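Local coordinates for protein dipeptide Epimerase (Enterococcus faecalis V583, PDB 3JVA) that is a member of the mandelate racemase/muconate lactonizing enzyme family of the enolase superfamily, and holds a magnesium ion, at residues G270-N278 with A303-I314. Residues are numbered along the deposited sequence; the frame is centred on the assembly and turned at random.
Sequences GIHEALKIN and AAAHLAAAQKNI
The side-chain amide of Asn278 is enclosed by the turn that follows helix 298-310: one face lies against Ile314, with CG1 of Ile314 3.7 Å from CG of Asn278, while Asn313 comes in by the oxygen end, tilted to the other side of the plane. Asn313 ND2 gives a fairly straight hydrogen bond to Asn278 OD1 (3.0 Å), reaching it from above the carbonyl plane. That same ND2 also serves the carbonyl of Ile286, so its two protons can be shared between two acceptors. At the nitrogen end, Asn278 ND2 donates to a water, 3.1 Å away, that also accepts from the backbone N of Asn313. Near the same end stands the edge of the Gln311 amide, its plane nearly perpendicular (82°) to that of Asn278. A short, flat side chain with both a donor and an acceptor suits this buried place, where its CG, anti to the backbone N (chi1 -173°), extends to the Gln311-Ile314 type I turn.

Both segments belong to the enolase-type C-terminal domain, a modified TIM barrel: helices 271-284 and 298-310 flank strand 287-290 in sequence, and Ile314 opens the next barrel strand. The two helices run in roughly the same direction, their axes 31° apart.

Beyond the amides the contact becomes apolar, beginning with Leu275 CD2, which sits over a face of the Gln311 amide, 3.8 Å from CD of Gln311; the same methyl meets Leu307 CD1 at 3.6 Å. Leu307 thus spreads its fork between two neighbours, its other methyl, CD2, packing 3.5 Å from CB of Ala274. Alanine's small side chain lets that branch come close to the opposing helix. Ile271, at the start of its helix, points toward Ala303, its CD1 4.2 Å from CB of Ala303, the long chain meeting a small methyl.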
loop_
_atom_site.group_PDB
_atom_site.type_symbol
_atom_site.label_atom_id
_atom_site.label_comp_id
_atom_site.label_asym_id
_atom_site.label_seq_id
_atom_site.Cartn_x
_atom_site.Cartn_y
_atom_site.Cartn_z
ATOM N N GLY B 270 -27.896 21.314 -5.898
ATOM C CA GLY B 270 -27.798 22.419 -6.831
ATOM C C GLY B 270 -26.645 22.500 -7.803
ATOM O O GLY B 270 -25.723 21.690 -7.778
ATOM N N ILE B 271 -26.716 23.513 -8.665
ATOM C CA ILE B 271 -25.712 23.744 -9.692
ATOM C C ILE B 271 -24.329 23.992 -9.111
ATOM O O ILE B 271 -23.332 23.497 -9.636
ATOM C CB ILE B 271 -26.131 24.938 -10.593
ATOM C CG1 ILE B 271 -27.366 24.540 -11.412
ATOM C CG2 ILE B 271 -24.984 25.348 -11.517
ATOM C CD1 ILE B 271 -28.059 25.703 -12.109
ATOM N N HIS B 272 -24.261 24.752 -8.022
ATOM C CA HIS B 272 -22.974 25.058 -7.397
ATOM C C HIS B 272 -22.161 23.796 -7.080
ATOM O O HIS B 272 -20.952 23.737 -7.348
ATOM C CB HIS B 272 -23.213 25.864 -6.115
ATOM C CG HIS B 272 -21.960 26.363 -5.463
ATOM N ND1 HIS B 272 -21.285 27.483 -5.901
ATOM C CD2 HIS B 272 -21.275 25.907 -4.388
ATOM C CE1 HIS B 272 -20.240 27.699 -5.120
ATOM N NE2 HIS B 272 -20.212 26.757 -4.194
ATOM N N GLU B 273 -22.823 22.791 -6.516
ATOM C CA GLU B 273 -22.164 21.541 -6.162
ATOM C C GLU B 273 -21.966 20.662 -7.400
ATOM O O GLU B 273 -20.951 19.977 -7.528
ATOM C CB GLU B 273 -22.994 20.788 -5.113
ATOM C CG GLU B 273 -22.310 19.552 -4.528
ATOM C CD GLU B 273 -21.216 19.888 -3.523
ATOM O OE1 GLU B 273 -21.050 21.081 -3.172
ATOM O OE2 GLU B 273 -20.526 18.951 -3.075
ATOM N N ALA B 274 -22.930 20.696 -8.314
ATOM C CA ALA B 274 -22.829 19.907 -9.542
ATOM C C ALA B 274 -21.576 20.317 -10.327
ATOM O O ALA B 274 -20.902 19.483 -10.932
ATOM C CB ALA B 274 -24.076 20.110 -10.397
ATOM N N LEU B 275 -21.265 21.606 -10.325
ATOM C CA LEU B 275 -20.081 22.075 -11.030
ATOM C C LEU B 275 -18.820 21.457 -10.432
ATOM O O LEU B 275 -17.906 21.074 -11.164
ATOM C CB LEU B 275 -20.000 23.603 -10.976
ATOM C CG LEU B 275 -20.952 24.319 -11.936
ATOM C CD1 LEU B 275 -21.017 25.803 -11.573
ATOM C CD2 LEU B 275 -20.487 24.119 -13.373
ATOM N N LYS B 276 -18.775 21.348 -9.107
ATOM C CA LYS B 276 -17.618 20.760 -8.432
ATOM C C LYS B 276 -17.467 19.304 -8.841
ATOM O O LYS B 276 -16.367 18.837 -9.139
ATOM C CB LYS B 276 -17.786 20.824 -6.914
ATOM C CG LYS B 276 -17.813 22.226 -6.328
ATOM C CD LYS B 276 -17.969 22.138 -4.824
ATOM C CE LYS B 276 -18.091 23.501 -4.176
ATOM N NZ LYS B 276 -18.397 23.343 -2.725
ATOM N N ILE B 277 -18.582 18.580 -8.831
ATOM C CA ILE B 277 -18.551 17.175 -9.213
ATOM C C ILE B 277 -17.992 17.017 -10.623
ATOM O O ILE B 277 -17.093 16.212 -10.858
ATOM C CB ILE B 277 -19.964 16.541 -9.158
ATOM C CG1 ILE B 277 -20.449 16.482 -7.704
ATOM C CG2 ILE B 277 -19.923 15.133 -9.765
ATOM C CD1 ILE B 277 -21.923 16.122 -7.542
ATOM N N ASN B 278 -18.515 17.794 -11.565
ATOM C CA ASN B 278 -18.040 17.693 -12.934
ATOM C C ASN B 278 -16.562 18.051 -13.109
ATOM O O ASN B 278 -15.855 17.391 -13.867
ATOM C CB ASN B 278 -18.886 18.555 -13.867
ATOM C CG ASN B 278 -18.524 18.344 -15.315
ATOM O OD1 ASN B 278 -18.538 17.214 -15.801
ATOM N ND2 ASN B 278 -18.185 19.425 -16.014
ATOM N N ALA B 303 -32.923 23.703 -15.349
ATOM C CA ALA B 303 -31.662 24.047 -14.711
ATOM C C ALA B 303 -30.605 23.024 -15.125
ATOM O O ALA B 303 -29.502 23.382 -15.533
ATOM C CB ALA B 303 -31.825 24.060 -13.188
ATOM N N ALA B 304 -30.956 21.746 -15.035
ATOM C CA ALA B 304 -30.023 20.684 -15.401
ATOM C C ALA B 304 -29.605 20.763 -16.870
ATOM O O ALA B 304 -28.445 20.516 -17.199
ATOM C CB ALA B 304 -30.642 19.317 -15.095
ATOM N N ALA B 305 -30.543 21.112 -17.749
ATOM C CA ALA B 305 -30.255 21.206 -19.176
ATOM C C ALA B 305 -29.267 22.334 -19.477
ATOM O O ALA B 305 -28.367 22.171 -20.299
ATOM C CB ALA B 305 -31.553 21.404 -19.963
ATOM N N HIS B 306 -29.430 23.477 -18.816
ATOM C CA HIS B 306 -28.509 24.593 -19.020
ATOM C C HIS B 306 -27.109 24.179 -18.574
ATOM O O HIS B 306 -26.123 24.477 -19.239
ATOM C CB HIS B 306 -28.977 25.823 -18.231
ATOM C CG HIS B 306 -30.032 26.620 -18.938
ATOM N ND1 HIS B 306 -29.737 27.716 -19.719
ATOM C CD2 HIS B 306 -31.372 26.443 -19.028
ATOM C CE1 HIS B 306 -30.849 28.180 -20.260
ATOM N NE2 HIS B 306 -31.856 27.425 -19.858
ATOM N N LEU B 307 -27.027 23.487 -17.443
ATOM C CA LEU B 307 -25.741 23.025 -16.933
ATOM C C LEU B 307 -25.105 22.014 -17.889
ATOM O O LEU B 307 -23.916 22.106 -18.205
ATOM C CB LEU B 307 -25.918 22.369 -15.564
ATOM C CG LEU B 307 -24.629 21.770 -14.984
ATOM C CD1 LEU B 307 -23.560 22.857 -14.835
ATOM C CD2 LEU B 307 -24.930 21.125 -13.646
ATOM N N ALA B 308 -25.900 21.048 -18.336
ATOM C CA ALA B 308 -25.412 20.011 -19.242
ATOM C C ALA B 308 -24.911 20.631 -20.540
ATOM O O ALA B 308 -23.825 20.306 -21.018
ATOM C CB ALA B 308 -26.522 19.006 -19.531
ATOM N N ALA B 309 -25.699 21.537 -21.106
ATOM C CA ALA B 309 -25.300 22.183 -22.347
ATOM C C ALA B 309 -24.033 23.015 -22.166
ATOM O O ALA B 309 -23.186 23.071 -23.056
ATOM C CB ALA B 309 -26.434 23.068 -22.859
ATOM N N ALA B 310 -23.901 23.651 -21.006
ATOM C CA ALA B 310 -22.755 24.515 -20.731
ATOM C C ALA B 310 -21.419 23.827 -20.476
ATOM O O ALA B 310 -20.371 24.381 -20.807
ATOM C CB ALA B 310 -23.077 25.432 -19.555
ATOM N N GLN B 311 -21.453 22.632 -19.892
ATOM C CA GLN B 311 -20.229 21.904 -19.547
ATOM C C GLN B 311 -19.850 20.778 -20.509
ATOM O O GLN B 311 -20.608 19.838 -20.702
ATOM C CB GLN B 311 -20.365 21.338 -18.133
ATOM C CG GLN B 311 -20.433 22.404 -17.035
ATOM C CD GLN B 311 -19.081 23.017 -16.743
ATOM O OE1 GLN B 311 -18.809 24.170 -17.091
ATOM N NE2 GLN B 311 -18.214 22.242 -16.104
ATOM N N LYS B 312 -18.661 20.878 -21.094
ATOM C CA LYS B 312 -18.178 19.871 -22.034
ATOM C C LYS B 312 -18.145 18.454 -21.464
ATOM O O LYS B 312 -18.513 17.493 -22.147
ATOM C CB LYS B 312 -16.777 20.249 -22.516
ATOM C CG LYS B 312 -16.073 19.167 -23.320
ATOM C CD LYS B 312 -14.670 19.611 -23.713
ATOM C CE LYS B 312 -13.903 18.486 -24.390
ATOM N NZ LYS B 312 -14.609 18.006 -25.606
ATOM N N ASN B 313 -17.706 18.317 -20.214
ATOM C CA ASN B 313 -17.601 16.992 -19.612
ATOM C C ASN B 313 -18.917 16.307 -19.245
ATOM O O ASN B 313 -18.918 15.122 -18.900
ATOM C CB ASN B 313 -16.674 17.033 -18.393
ATOM C CG ASN B 313 -16.185 15.657 -18.003
ATOM O OD1 ASN B 313 -15.539 14.968 -18.796
ATOM N ND2 ASN B 313 -16.494 15.245 -16.782
ATOM N N ILE B 314 -20.033 17.031 -19.288
ATOM C CA ILE B 314 -21.325 16.399 -19.018
ATOM C C ILE B 314 -21.732 16.007 -20.429
ATOM O O ILE B 314 -22.347 16.779 -21.159
ATOM C CB ILE B 314 -22.346 17.377 -18.388
ATOM C CG1 ILE B 314 -21.823 17.867 -17.028
ATOM C CG2 ILE B 314 -23.685 16.668 -18.173
ATOM C CD1 ILE B 314 -22.780 18.810 -16.297
HETATM O O HOH W 1 -16.663 20.282 -18.565
#